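Local structure of allantoicase (Saccharomyces cerevisiae, 1O59) at residues L210-C214 against L233-G237; D258-L264 against S335-I341; H280-P286 against D344-K348. The protein catalyses the hydrolysis of allantoate to (S)-ureidoglycolate and urea, a step of allantoin degradation that lets yeast use purines as a secondary nitrogen source. All coordinates share one frame. Residue numbers count along the deposited sequence, not the author numbering.

All three contacts lie in the second half of the chain. Interaction 1 comes first. It closes the loop from 210-214 to 233-237, which contains strands 218-222 and 227-228. Interaction 2 opens after it, so the two are in series. Interaction 2 joins strand 258-263 to strand 336-342 across 70 residues. Interaction 3 starts inside that span, at 280-286, and ends beyond it, at 344-348, so interactions 2 and 3 cross. The contacts also touch. Leu233 and Leu234 pack on Ile262, Leu233 reaches the backbone of Val347, and Ile341 meets both Pro286 and Val347. Together they tie the two sheets of the repeat and their connecting loops.

Interaction 1 of 3, residues L210-C214 against L233-G237; sequences LAYVC and LLLPG
Leu234 forms the apolar centre of this contact between two loops. Its CA-to-CB bond points toward 210-214, and the side chain is in the mt rotamer. Leu234 CD2 lies 4.4 Å from Ala211 CB and 3.2 Å from Ala211 O. CB of Leu234 is 4.1 Å from Val213 CB. Val213 has chi1 near +60°, and its CG1 is 4.4 Å from both Leu235 CD2 and Pro236 CD. The closest backbone approach is Tyr212 to Leu234, 4.9 Å between CA atoms. Tyr212 and Leu235 are both extended, with phi/psi of -76/142° and -82/163°. Val213 then begins a short 3-10 segment. This is buried loop-to-loop packing beside strands 258-263 and 346-354, on the side where Leu42 of the N-terminal half meets Val213 and Leu235. Segment 210-214 follows strand 208-209. The other segment lies in the loop between strands 227-228 and 246-247. Leu233 and Leu234 turn to Ile262 of strand 258-263. Further out, Tyr212 starts away from 233-237, but its t rotamer brings the ring back. The ring edge meets the Leu235-Pro236 peptide, with Tyr212 CE1 3.8 Å from Leu235 C. Tyr212 OH is 3.3 Å from Pro236 CB. The polar link between the segments is one backbone hydrogen bond, Val213 N to Leu234 O, 3.1 Å long with an angle of 159° at the hydrogen.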
loop_
_atom_site.group_PDB
_atom_site.type_symbol
_atom_site.label_atom_id
_atom_site.label_comp_id
_atom_site.label_asym_id
_atom_site.label_seq_id
_atom_site.Cartn_x
_atom_site.Cartn_y
_atom_site.Cartn_z
ATOM N N LEU A 210 -13.907 3.412 8.952
ATOM C CA LEU A 210 -12.863 4.271 9.455
ATOM C C LEU A 210 -11.509 3.628 9.299
ATOM O O LEU A 210 -10.503 4.320 9.320
ATOM C CB LEU A 210 -13.103 4.594 10.938
ATOM C CG LEU A 210 -14.402 5.354 11.211
ATOM C CD1 LEU A 210 -14.710 5.374 12.683
ATOM C CD2 LEU A 210 -14.344 6.775 10.632
ATOM N N ALA A 211 -11.489 2.308 9.141
ATOM C CA ALA A 211 -10.246 1.558 8.986
ATOM C C ALA A 211 -9.883 1.230 7.539
ATOM O O ALA A 211 -8.866 0.577 7.276
ATOM C CB ALA A 211 -10.343 0.289 9.790
ATOM N N TYR A 212 -10.691 1.679 6.590
ATOM C CA TYR A 212 -10.429 1.392 5.176
ATOM C C TYR A 212 -9.295 2.261 4.616
ATOM O O TYR A 212 -9.206 3.461 4.900
ATOM C CB TYR A 212 -11.717 1.662 4.395
ATOM C CG TYR A 212 -11.818 1.185 2.985
ATOM C CD1 TYR A 212 -11.288 -0.037 2.583
ATOM C CD2 TYR A 212 -12.540 1.933 2.050
ATOM C CE1 TYR A 212 -11.467 -0.491 1.267
ATOM C CE2 TYR A 212 -12.712 1.504 0.755
ATOM C CZ TYR A 212 -12.185 0.284 0.368
ATOM O OH TYR A 212 -12.345 -0.124 -0.935
ATOM N N VAL A 213 -8.481 1.669 3.762
ATOM C CA VAL A 213 -7.345 2.351 3.231
ATOM C C VAL A 213 -7.739 3.586 2.413
ATOM O O VAL A 213 -7.043 4.625 2.470
ATOM C CB VAL A 213 -6.394 1.390 2.415
ATOM C CG1 VAL A 213 -7.046 0.828 1.150
ATOM C CG2 VAL A 213 -5.078 2.125 2.063
ATOM N N CYS A 214 -8.843 3.479 1.673
ATOM C CA CYS A 214 -9.315 4.587 0.866
ATOM C C CYS A 214 -9.919 5.707 1.683
ATOM O O CYS A 214 -10.237 6.756 1.141
ATOM C CB CYS A 214 -10.388 4.133 -0.102
ATOM S SG CYS A 214 -9.871 2.800 -1.181
ATOM N N LEU A 233 -4.754 -5.645 5.701
ATOM C CA LEU A 233 -5.974 -5.673 6.531
ATOM C C LEU A 233 -7.049 -4.661 6.118
ATOM O O LEU A 233 -8.203 -4.806 6.478
ATOM C CB LEU A 233 -5.620 -5.380 7.980
ATOM C CG LEU A 233 -4.867 -6.500 8.717
ATOM C CD1 LEU A 233 -4.385 -5.951 10.052
ATOM C CD2 LEU A 233 -5.738 -7.769 8.911
ATOM N N LEU A 234 -6.623 -3.620 5.395
ATOM C CA LEU A 234 -7.420 -2.456 5.146
ATOM C C LEU A 234 -7.819 -2.374 3.674
ATOM O O LEU A 234 -8.351 -1.358 3.213
ATOM C CB LEU A 234 -6.599 -1.225 5.561
ATOM C CG LEU A 234 -5.787 -1.346 6.856
ATOM C CD1 LEU A 234 -4.938 -0.132 7.103
ATOM C CD2 LEU A 234 -6.678 -1.572 8.090
ATOM N N LEU A 235 -7.584 -3.445 2.928
ATOM C CA LEU A 235 -7.775 -3.396 1.482
ATOM C C LEU A 235 -9.234 -3.600 1.056
ATOM O O LEU A 235 -10.035 -4.136 1.786
ATOM C CB LEU A 235 -6.902 -4.461 0.800
ATOM C CG LEU A 235 -5.392 -4.261 0.940
ATOM C CD1 LEU A 235 -4.697 -5.414 0.243
ATOM C CD2 LEU A 235 -4.954 -2.926 0.347
ATOM N N PRO A 236 -9.551 -3.237 -0.166
ATOM C CA PRO A 236 -10.860 -3.562 -0.696
ATOM C C PRO A 236 -11.005 -5.076 -0.877
ATOM O O PRO A 236 -9.993 -5.785 -1.091
ATOM C CB PRO A 236 -10.914 -2.853 -2.073
ATOM C CG PRO A 236 -9.663 -2.026 -2.196
ATOM C CD PRO A 236 -8.691 -2.558 -1.151
ATOM N N GLY A 237 -12.257 -5.545 -0.811
ATOM C CA GLY A 237 -12.581 -6.920 -1.083
ATOM C C GLY A 237 -12.184 -7.867 0.014
ATOM O O GLY A 237 -11.608 -7.492 1.036
#

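Interaction 2 of 3, residues D258-L264 against S335-I341; sequences DWAVIQL and SHVKLTI
Strands 258-263 and 336-341 run antiparallel, 4.6 Å apart at closest approach and at 166°. Ser335 O accepts from Leu264 N at 3.0 Å, and one water bridges it to Leu264 O. Ser335 and His336 both face Cys294 in a classic beta bulge. His336 and Gln263 form a non-hydrogen-bonded pair, with a weak 3.0 Å bond from His336 NE2 to Gln263 OE1, which also binds Lys33. Val337 and Ile262 are hydrogen-bonded: N to O 2.9 Å, O to N 2.8 Å. Lys338, non-hydrogen-bonded with Val261, leads away to a cation-pi contact with Trp309. Leu339 and Ala260 are hydrogen-bonded, N to O and O to N both 2.9 Å. Thr340 and Trp259 are non-hydrogen-bonded. Ile341 and Asp258 are hydrogen-bonded: N to O 2.8 Å, O to N 2.9 Å. Ile262, Leu339 and Ile341 reach strand 346-354 from one face. These are neighbouring strands of a five-stranded antiparallel sheet, as in galactose-binding-like beta sandwiches.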
loop_
_atom_site.group_PDB
_atom_site.type_symbol
_atom_site.label_atom_id
_atom_site.label_comp_id
_atom_site.label_asym_id
_atom_site.label_seq_id
_atom_site.Cartn_x
_atom_site.Cartn_y
_atom_site.Cartn_z
ATOM N N ASP A 258 -0.111 -11.991 18.743
ATOM C CA ASP A 258 0.315 -11.123 17.675
ATOM C C ASP A 258 -0.663 -9.949 17.617
ATOM O O ASP A 258 -1.788 -10.020 18.126
ATOM C CB ASP A 258 0.412 -11.917 16.362
ATOM C CG ASP A 258 1.739 -12.675 16.255
ATOM O OD1 ASP A 258 2.810 -12.017 16.468
ATOM O OD2 ASP A 258 1.809 -13.912 16.003
ATOM N N TRP A 259 -0.209 -8.852 17.045
ATOM C CA TRP A 259 -1.017 -7.666 17.024
ATOM C C TRP A 259 -0.628 -6.728 15.907
ATOM O O TRP A 259 0.491 -6.767 15.378
ATOM C CB TRP A 259 -0.950 -6.943 18.371
ATOM C CG TRP A 259 0.445 -6.728 18.886
ATOM C CD1 TRP A 259 1.126 -7.490 19.824
ATOM C CD2 TRP A 259 1.326 -5.654 18.535
ATOM N NE1 TRP A 259 2.367 -6.944 20.071
ATOM C CE2 TRP A 259 2.525 -5.823 19.296
ATOM C CE3 TRP A 259 1.234 -4.563 17.648
ATOM C CZ2 TRP A 259 3.617 -4.972 19.170
ATOM C CZ3 TRP A 259 2.301 -3.715 17.535
ATOM C CH2 TRP A 259 3.489 -3.921 18.301
ATOM N N ALA A 260 -1.571 -5.853 15.612
ATOM C CA ALA A 260 -1.445 -4.883 14.561
ATOM C C ALA A 260 -2.134 -3.625 15.031
ATOM O O ALA A 260 -3.278 -3.679 15.458
ATOM C CB ALA A 260 -2.105 -5.415 13.290
ATOM N N VAL A 261 -1.420 -2.501 14.981
ATOM C CA VAL A 261 -1.999 -1.188 15.269
ATOM C C VAL A 261 -2.374 -0.450 13.987
ATOM O O VAL A 261 -1.573 -0.305 13.059
ATOM C CB VAL A 261 -1.068 -0.289 16.075
ATOM C CG1 VAL A 261 -1.710 1.074 16.284
ATOM C CG2 VAL A 261 -0.745 -0.910 17.427
ATOM N N ILE A 262 -3.613 0.052 13.973
ATOM C CA ILE A 262 -4.120 0.761 12.818
ATOM C C ILE A 262 -4.539 2.174 13.175
ATOM O O ILE A 262 -5.312 2.367 14.094
ATOM C CB ILE A 262 -5.245 -0.063 12.201
ATOM C CG1 ILE A 262 -4.620 -1.288 11.507
ATOM C CG2 ILE A 262 -6.050 0.752 11.179
ATOM C CD1 ILE A 262 -5.324 -2.526 11.877
ATOM N N GLN A 263 -3.974 3.164 12.476
ATOM C CA GLN A 263 -4.490 4.509 12.561
ATOM C C GLN A 263 -5.698 4.612 11.647
ATOM O O GLN A 263 -5.606 4.330 10.454
ATOM C CB GLN A 263 -3.451 5.538 12.143
ATOM C CG GLN A 263 -3.919 6.966 12.366
ATOM C CD GLN A 263 -2.796 7.964 12.454
ATOM O OE1 GLN A 263 -1.768 7.690 13.016
ATOM N NE2 GLN A 263 -3.010 9.126 11.924
ATOM N N LEU A 264 -6.820 5.007 12.235
ATOM C CA LEU A 264 -8.063 5.224 11.526
ATOM C C LEU A 264 -7.958 6.462 10.657
ATOM O O LEU A 264 -7.132 7.347 10.904
ATOM C CB LEU A 264 -9.211 5.407 12.521
ATOM C CG LEU A 264 -9.489 4.269 13.524
ATOM C CD1 LEU A 264 -10.704 4.610 14.436
ATOM C CD2 LEU A 264 -9.702 2.936 12.806
ATOM N N SER A 335 -8.589 7.106 17.904
ATOM C CA SER A 335 -7.797 7.474 16.746
ATOM C C SER A 335 -7.124 6.268 16.119
ATOM O O SER A 335 -6.772 6.293 14.940
ATOM C CB SER A 335 -6.707 8.454 17.189
ATOM O OG SER A 335 -5.939 7.885 18.235
ATOM N N HIS A 336 -6.892 5.254 16.949
ATOM C CA HIS A 336 -6.201 4.026 16.573
ATOM C C HIS A 336 -6.965 2.844 17.111
ATOM O O HIS A 336 -7.676 2.971 18.116
ATOM C CB HIS A 336 -4.808 4.016 17.187
ATOM C CG HIS A 336 -3.923 5.098 16.665
ATOM N ND1 HIS A 336 -4.091 6.410 17.010
ATOM C CD2 HIS A 336 -2.902 5.066 15.777
ATOM C CE1 HIS A 336 -3.190 7.144 16.381
ATOM N NE2 HIS A 336 -2.457 6.351 15.622
ATOM N N VAL A 337 -6.841 1.709 16.424
ATOM C CA VAL A 337 -7.300 0.430 16.945
ATOM C C VAL A 337 -6.148 -0.579 16.952
ATOM O O VAL A 337 -5.220 -0.493 16.168
ATOM C CB VAL A 337 -8.531 -0.134 16.169
ATOM C CG1 VAL A 337 -9.697 0.832 16.241
ATOM C CG2 VAL A 337 -8.200 -0.462 14.708
ATOM N N LYS A 338 -6.205 -1.523 17.879
ATOM C CA LYS A 338 -5.205 -2.592 17.962
ATOM C C LYS A 338 -5.969 -3.880 17.827
ATOM O O LYS A 338 -6.901 -4.120 18.561
ATOM C CB LYS A 338 -4.425 -2.520 19.303
ATOM C CG LYS A 338 -3.397 -3.636 19.539
ATOM C CD LYS A 338 -2.306 -3.286 20.648
ATOM C CE LYS A 338 -2.825 -3.238 22.069
ATOM N NZ LYS A 338 -1.983 -2.368 22.951
ATOM N N LEU A 339 -5.582 -4.694 16.858
ATOM C CA LEU A 339 -6.173 -6.008 16.663
ATOM C C LEU A 339 -5.158 -6.981 17.209
ATOM O O LEU A 339 -3.993 -6.887 16.887
ATOM C CB LEU A 339 -6.446 -6.274 15.170
ATOM C CG LEU A 339 -6.666 -7.748 14.769
ATOM C CD1 LEU A 339 -7.957 -8.339 15.395
ATOM C CD2 LEU A 339 -6.677 -7.889 13.220
ATOM N N THR A 340 -5.606 -7.887 18.060
ATOM C CA THR A 340 -4.738 -8.828 18.726
ATOM C C THR A 340 -5.274 -10.176 18.323
ATOM O O THR A 340 -6.497 -10.405 18.392
ATOM C CB THR A 340 -4.789 -8.653 20.258
ATOM O OG1 THR A 340 -4.310 -7.342 20.660
ATOM C CG2 THR A 340 -3.840 -9.627 20.964
ATOM N N ILE A 341 -4.380 -11.030 17.826
ATOM C CA ILE A 341 -4.735 -12.399 17.424
ATOM C C ILE A 341 -3.995 -13.350 18.355
ATOM O O ILE A 341 -2.850 -13.069 18.765
ATOM C CB ILE A 341 -4.436 -12.679 15.923
ATOM C CG1 ILE A 341 -2.938 -12.610 15.577
ATOM C CG2 ILE A 341 -5.211 -11.702 15.032
ATOM C CD1 ILE A 341 -2.649 -12.851 14.098
HETATM O O HOH W 1 -7.034 8.669 13.408
#

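Interaction 3 of 3, residues H280-P286 against D344-K348; sequences HFRGNFP and DGGVK
Phe281 is the main side chain here. Its CA-to-CB bond points toward 344-348, and chi1 of -61° with chi2 of -80° lays the ring flat against Gly346. Gly346 CA sits 3.7 Å from the ring centroid of Phe281, 13° off the normal, which makes a CH-pi contact. A CB on Gly346 would fall 2.3 Å from Phe281 CD1, so the ring can lie this close because the residue is glycine. Phe281 CE2 also reaches Lys348 N at 3.5 Å and Lys348 CE at 4.1 Å. The Lys348 chain is folded back, with chi1 t and the other three angles p. Its NZ forms a salt bridge with Asp244 and a hydrogen bond with Arg238 O. Gly345 has phi/psi of 132/-153°. A CB there would clash with Asn284 O and Pro286 N. Asn284 O instead takes a weak hydrogen bond from Gly346 N at 2.9 Å. The CA-to-CB bond of Val347 (chi1 t) points away from the loop, yet Val347 CG2 still meets Pro286 CG at 3.9 Å; the proline ring is C-gamma exo. Pro286 CA is 3.3 Å from Asp344 O in a CA-H...O contact. Segment 280-286 lies in the loop between strands 270-277 and 288-294. It covers the start of strand 346-354 and the turn that precedes it. Strand 246-247 flanks both, while Pro286 and Val347 meet Ile341 of strand 336-342.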
loop_
_atom_site.group_PDB
_atom_site.type_symbol
_atom_site.label_atom_id
_atom_site.label_comp_id
_atom_site.label_asym_id
_atom_site.label_seq_id
_atom_site.Cartn_x
_atom_site.Cartn_y
_atom_site.Cartn_z
ATOM N N HIS A 280 -10.181 -17.255 3.658
ATOM C CA HIS A 280 -9.071 -18.118 3.188
ATOM C C HIS A 280 -8.134 -18.685 4.229
ATOM O O HIS A 280 -7.434 -19.645 3.910
ATOM C CB HIS A 280 -8.262 -17.500 2.041
ATOM C CG HIS A 280 -9.128 -16.920 0.974
ATOM N ND1 HIS A 280 -9.986 -17.692 0.224
ATOM C CD2 HIS A 280 -9.336 -15.641 0.590
ATOM C CE1 HIS A 280 -10.655 -16.912 -0.612
ATOM N NE2 HIS A 280 -10.265 -15.663 -0.419
ATOM N N PHE A 281 -8.166 -18.187 5.457
ATOM C CA PHE A 281 -7.390 -18.811 6.537
ATOM C C PHE A 281 -8.179 -19.934 7.201
ATOM O O PHE A 281 -9.078 -19.711 8.012
ATOM C CB PHE A 281 -6.928 -17.775 7.539
ATOM C CG PHE A 281 -6.055 -16.740 6.926
ATOM C CD1 PHE A 281 -4.711 -17.009 6.692
ATOM C CD2 PHE A 281 -6.589 -15.513 6.495
ATOM C CE1 PHE A 281 -3.887 -16.057 6.085
ATOM C CE2 PHE A 281 -5.759 -14.538 5.897
ATOM C CZ PHE A 281 -4.417 -14.809 5.689
ATOM N N ARG A 282 -7.819 -21.153 6.826
ATOM C CA ARG A 282 -8.658 -22.323 7.076
ATOM C C ARG A 282 -8.038 -23.276 8.082
ATOM O O ARG A 282 -8.782 -23.910 8.846
ATOM C CB ARG A 282 -8.971 -23.060 5.774
ATOM C CG ARG A 282 -10.094 -22.420 5.059
ATOM C CD ARG A 282 -10.182 -22.726 3.580
ATOM N NE ARG A 282 -11.366 -22.089 2.983
ATOM C CZ ARG A 282 -11.482 -21.736 1.694
ATOM N NH1 ARG A 282 -10.478 -21.924 0.838
ATOM N NH2 ARG A 282 -12.612 -21.186 1.239
ATOM N N GLY A 283 -6.714 -23.405 8.054
ATOM C CA GLY A 283 -6.022 -24.214 9.017
ATOM C C GLY A 283 -5.139 -23.386 9.923
ATOM O O GLY A 283 -4.355 -23.961 10.653
ATOM N N ASN A 284 -5.257 -22.056 9.859
ATOM C CA ASN A 284 -4.324 -21.120 10.525
ATOM C C ASN A 284 -4.954 -19.790 10.959
ATOM O O ASN A 284 -4.276 -18.798 11.115
ATOM C CB ASN A 284 -3.101 -20.830 9.629
ATOM C CG ASN A 284 -3.475 -20.401 8.191
ATOM O OD1 ASN A 284 -4.637 -20.368 7.814
ATOM N ND2 ASN A 284 -2.465 -20.086 7.393
ATOM N N PHE A 285 -6.265 -19.791 11.149
ATOM C CA PHE A 285 -7.016 -18.628 11.621
ATOM C C PHE A 285 -6.713 -18.517 13.080
ATOM O O PHE A 285 -6.319 -19.496 13.679
ATOM C CB PHE A 285 -8.554 -18.818 11.373
ATOM C CG PHE A 285 -9.120 -20.095 11.926
ATOM C CD1 PHE A 285 -9.122 -21.273 11.159
ATOM C CD2 PHE A 285 -9.686 -20.124 13.186
ATOM C CE1 PHE A 285 -9.666 -22.448 11.655
ATOM C CE2 PHE A 285 -10.243 -21.304 13.699
ATOM C CZ PHE A 285 -10.223 -22.462 12.947
ATOM N N PRO A 286 -6.845 -17.352 13.685
ATOM C CA PRO A 286 -6.505 -17.267 15.119
ATOM C C PRO A 286 -7.489 -18.063 15.943
ATOM O O PRO A 286 -8.598 -18.343 15.486
ATOM C CB PRO A 286 -6.596 -15.789 15.430
ATOM C CG PRO A 286 -6.579 -15.129 14.096
ATOM C CD PRO A 286 -7.258 -16.053 13.139
ATOM N N ASP A 344 -1.606 -16.584 17.425
ATOM C CA ASP A 344 -1.035 -16.236 16.126
ATOM C C ASP A 344 -2.069 -16.650 15.067
ATOM O O ASP A 344 -3.181 -17.122 15.399
ATOM C CB ASP A 344 0.298 -16.975 15.898
ATOM C CG ASP A 344 0.238 -18.474 16.252
ATOM O OD1 ASP A 344 -0.523 -19.215 15.602
ATOM O OD2 ASP A 344 0.971 -19.012 17.130
ATOM N N GLY A 345 -1.699 -16.489 13.800
ATOM C CA GLY A 345 -2.537 -16.924 12.682
ATOM C C GLY A 345 -2.687 -15.860 11.624
ATOM O O GLY A 345 -1.849 -14.977 11.485
ATOM N N GLY A 346 -3.803 -15.930 10.905
ATOM C CA GLY A 346 -4.045 -15.079 9.765
ATOM C C GLY A 346 -5.417 -14.467 9.754
ATOM O O GLY A 346 -6.412 -15.135 9.960
ATOM N N VAL A 347 -5.446 -13.175 9.470
ATOM C CA VAL A 347 -6.672 -12.428 9.298
ATOM C C VAL A 347 -6.609 -11.716 7.933
ATOM O O VAL A 347 -5.614 -11.080 7.623
ATOM C CB VAL A 347 -6.796 -11.378 10.428
ATOM C CG1 VAL A 347 -7.996 -10.456 10.181
ATOM C CG2 VAL A 347 -6.927 -12.065 11.780
ATOM N N LYS A 348 -7.665 -11.814 7.135
ATOM C CA LYS A 348 -7.717 -11.085 5.853
ATOM C C LYS A 348 -7.975 -9.565 6.007
ATOM O O LYS A 348 -7.301 -8.760 5.398
ATOM C CB LYS A 348 -8.777 -11.698 4.935
ATOM C CG LYS A 348 -8.657 -11.341 3.456
ATOM C CD LYS A 348 -7.322 -11.813 2.853
ATOM C CE LYS A 348 -7.380 -13.227 2.397
ATOM N NZ LYS A 348 -8.110 -13.278 1.079
#